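PDB 2BE7: aspartate Carbamoyltransferase Regulatory Chain from Moritella profunda, which probably carries the allosteric nucleotide sites of aspartate carbamoyltransferase and, through a zinc-binding domain, links to the catalytic chains of the enzyme. Local coordinates for residues Cys108-Cys113 and Lys138-Thr143. Sequence-based numbering, arbitrary orientation.
With ZN (zinc ion), chain J.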
ATOM      1  N   CYS D 108     -19.085  -7.641  26.217  1.00 48.82           N
ATOM      2  CA  CYS D 108     -18.494  -6.353  26.583  1.00 49.07           C
ATOM      3  C   CYS D 108     -18.955  -5.217  25.655  1.00 48.82           C
ATOM      4  O   CYS D 108     -18.922  -5.354  24.428  1.00 48.82           O
ATOM      5  CB  CYS D 108     -16.977  -6.467  26.528  1.00 49.25           C
ATOM      6  SG  CYS D 108     -16.150  -5.083  27.208  1.00 49.94           S
ATOM      7  N   PRO D 109     -19.431  -4.105  26.233  1.00 48.73           N
ATOM      8  CA  PRO D 109     -19.756  -2.944  25.398  1.00 48.85           C
ATOM      9  C   PRO D 109     -18.583  -2.351  24.617  1.00 49.19           C
ATOM     10  O   PRO D 109     -18.833  -1.617  23.657  1.00 49.05           O
ATOM     11  CB  PRO D 109     -20.294  -1.923  26.399  1.00 48.67           C
ATOM     12  CG  PRO D 109     -20.716  -2.726  27.571  1.00 48.72           C
ATOM     13  CD  PRO D 109     -19.777  -3.877  27.646  1.00 48.59           C
ATOM     14  N   ASN D 110     -17.340  -2.646  25.031  1.00 49.58           N
ATOM     15  CA  ASN D 110     -16.125  -2.159  24.342  1.00 49.90           C
ATOM     16  C   ASN D 110     -15.882  -2.962  23.070  1.00 49.82           C
ATOM     17  O   ASN D 110     -15.576  -4.143  23.160  1.00 50.51           O
ATOM     18  CB  ASN D 110     -14.910  -2.234  25.291  1.00 49.99           C
ATOM     19  CG  ASN D 110     -13.534  -2.051  24.578  1.00 50.88           C
ATOM     20  OD1 ASN D 110     -13.450  -1.608  23.433  1.00 50.55           O
ATOM     21  ND2 ASN D 110     -12.451  -2.407  25.287  1.00 50.81           N
ATOM     22  N   SER D 111     -16.004  -2.341  21.896  1.00 49.49           N
ATOM     23  CA  SER D 111     -15.931  -3.108  20.636  1.00 49.93           C
ATOM     24  C   SER D 111     -14.534  -3.668  20.353  1.00 50.23           C
ATOM     25  O   SER D 111     -14.389  -4.686  19.681  1.00 50.39           O
ATOM     26  CB  SER D 111     -16.398  -2.291  19.435  1.00 49.70           C
ATOM     27  OG  SER D 111     -15.828  -1.004  19.459  1.00 50.97           O
ATOM     28  N   ASN D 112     -13.515  -3.017  20.899  1.00 50.20           N
ATOM     29  CA  ASN D 112     -12.138  -3.403  20.666  1.00 50.02           C
ATOM     30  C   ASN D 112     -11.677  -4.528  21.609  1.00 50.04           C
ATOM     31  O   ASN D 112     -10.545  -5.046  21.509  1.00 49.45           O
ATOM     32  CB  ASN D 112     -11.262  -2.174  20.869  1.00 50.09           C
ATOM     33  CG  ASN D 112      -9.878  -2.375  20.355  1.00 50.38           C
ATOM     34  OD1 ASN D 112      -9.712  -2.761  19.195  1.00 51.28           O
ATOM     35  ND2 ASN D 112      -8.867  -2.144  21.207  1.00 47.91           N
ATOM     36  N   CYS D 113     -12.564  -4.890  22.532  1.00 50.07           N
ATOM     37  CA  CYS D 113     -12.236  -5.806  23.615  1.00 49.99           C
ATOM     38  C   CYS D 113     -11.833  -7.145  23.019  1.00 50.03           C
ATOM     39  O   CYS D 113     -12.535  -7.675  22.176  1.00 50.23           O
ATOM     40  CB  CYS D 113     -13.451  -5.942  24.522  1.00 49.98           C
ATOM     41  SG  CYS D 113     -13.269  -7.051  25.880  1.00 49.14           S
ATOM     42  N   LYS D 138     -13.492  -7.927  33.111  1.00 50.82           N
ATOM     43  CA  LYS D 138     -12.294  -8.674  33.505  1.00 50.78           C
ATOM     44  C   LYS D 138     -11.148  -8.553  32.487  1.00 50.62           C
ATOM     45  O   LYS D 138      -9.993  -8.445  32.861  1.00 50.57           O
ATOM     46  CB  LYS D 138     -12.681 -10.138  33.694  1.00 50.76           C
ATOM     47  CG  LYS D 138     -11.558 -11.115  33.997  1.00 51.52           C
ATOM     48  CD  LYS D 138     -12.051 -12.550  33.714  1.00 52.15           C
ATOM     49  CE  LYS D 138     -10.989 -13.610  33.933  1.00 51.65           C
ATOM     50  NZ  LYS D 138     -10.978 -14.513  32.756  1.00 51.44           N
ATOM     51  N   TYR D 139     -11.475  -8.568  31.203  1.00 50.52           N
ATOM     52  CA  TYR D 139     -10.458  -8.498  30.167  1.00 50.84           C
ATOM     53  C   TYR D 139     -10.001  -7.052  29.875  1.00 50.81           C
ATOM     54  O   TYR D 139      -8.927  -6.673  30.313  1.00 50.80           O
ATOM     55  CB  TYR D 139     -10.929  -9.245  28.909  1.00 51.10           C
ATOM     56  CG  TYR D 139     -11.047 -10.725  29.152  1.00 50.88           C
ATOM     57  CD1 TYR D 139      -9.948 -11.548  29.005  1.00 52.15           C
ATOM     58  CD2 TYR D 139     -12.237 -11.292  29.572  1.00 50.15           C
ATOM     59  CE1 TYR D 139     -10.031 -12.907  29.243  1.00 52.01           C
ATOM     60  CE2 TYR D 139     -12.331 -12.645  29.820  1.00 50.53           C
ATOM     61  CZ  TYR D 139     -11.219 -13.451  29.653  1.00 51.31           C
ATOM     62  OH  TYR D 139     -11.266 -14.804  29.901  1.00 51.01           O
ATOM     63  N   CYS D 140     -10.809  -6.246  29.190  1.00 50.76           N
ATOM     64  CA  CYS D 140     -10.400  -4.872  28.838  1.00 51.37           C
ATOM     65  C   CYS D 140     -10.287  -3.876  29.993  1.00 51.69           C
ATOM     66  O   CYS D 140      -9.784  -2.764  29.798  1.00 52.48           O
ATOM     67  CB  CYS D 140     -11.334  -4.265  27.793  1.00 51.72           C
ATOM     68  SG  CYS D 140     -12.988  -3.947  28.356  1.00 51.46           S
ATOM     69  N   GLU D 141     -10.782  -4.252  31.165  1.00 51.65           N
ATOM     70  CA  GLU D 141     -10.689  -3.438  32.381  1.00 51.56           C
ATOM     71  C   GLU D 141     -11.431  -2.084  32.334  1.00 52.15           C
ATOM     72  O   GLU D 141     -11.280  -1.235  33.235  1.00 52.24           O
ATOM     73  CB  GLU D 141      -9.232  -3.293  32.809  1.00 51.13           C
ATOM     74  CG  GLU D 141      -8.701  -4.563  33.429  1.00 50.38           C
ATOM     75  CD  GLU D 141      -7.243  -4.480  33.810  1.00 48.91           C
ATOM     76  OE1 GLU D 141      -6.409  -5.054  33.073  1.00 47.00           O
ATOM     77  OE2 GLU D 141      -6.942  -3.838  34.839  1.00 48.09           O
ATOM     78  N   LYS D 142     -12.273  -1.912  31.318  1.00 52.51           N
ATOM     79  CA  LYS D 142     -13.123  -0.737  31.224  1.00 52.95           C
ATOM     80  C   LYS D 142     -14.390  -0.960  32.055  1.00 53.21           C
ATOM     81  O   LYS D 142     -14.802  -2.095  32.280  1.00 53.32           O
ATOM     82  CB  LYS D 142     -13.440  -0.443  29.766  1.00 53.04           C
ATOM     83  CG  LYS D 142     -12.184  -0.329  28.928  1.00 54.25           C
ATOM     84  CD  LYS D 142     -12.302   0.651  27.765  1.00 55.65           C
ATOM     85  CE  LYS D 142     -10.907   1.005  27.240  1.00 56.01           C
ATOM     86  NZ  LYS D 142      -9.997   1.533  28.316  1.00 56.04           N
ATOM     87  N   THR D 143     -14.992   0.127  32.524  1.00 53.58           N
ATOM     88  CA  THR D 143     -16.164   0.036  33.398  1.00 53.81           C
ATOM     89  C   THR D 143     -17.402   0.644  32.731  1.00 54.00           C
ATOM     90  O   THR D 143     -17.340   1.727  32.154  1.00 54.08           O
ATOM     91  CB  THR D 143     -15.895   0.722  34.746  1.00 53.83           C
ATOM     92  OG1 THR D 143     -14.571   0.389  35.194  1.00 53.31           O
ATOM     93  CG2 THR D 143     -16.913   0.272  35.786  1.00 53.98           C
TER
HETATM   94 ZN    ZN J1108     -14.145  -5.841  27.740  1.00 49.41          ZN
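The thiolate sulphur of C140 is gripped from three directions: by the zinc ion, by the side-chain amide of N110 across the contact, and, weakly, by the backbone N of K142 in its own loop. The metal bond is the short one, SG of C140 to zinc at 2.3 Å. ND2 of N110 then points an N-H almost straight at the same sulphur, 3.5 Å from ND2 to SG of C140 at 171°, and the sulphur lies nearly in the plane of the amide. C140 reaches both partners with SG set between its backbone N and carbonyl carbon (chi1 68°). From 108-113, C108 and C113 bring their sulphurs to zinc at 2.2 Å and 2.4 Å from their SG atoms, and C137, just ahead of 138-143, supplies the fourth. This is the Cys4 zinc site of the regulatory chain's metal-binding domain, joining the loop before strand 124-129 to the loop between strands 132-137 and 143-145. On the C108 side, the backbone N of N110 donates to SG of C108, and such N-H groups would probably ease the negative charge gathered on the sulphurs. OD1 of N110 closes an Asx turn by accepting from the backbone N of N112 at 2.9 Å, which helps fix the amide's rotation. An alanine in place of N110 would probably leave the C140 sulphur without its ND2 donor and the Asx turn without its OD1 acceptor. ND2 of N110 also bonds to an acidic side chain on the chain of another protein, and lies 3.9 Å from CD of K142.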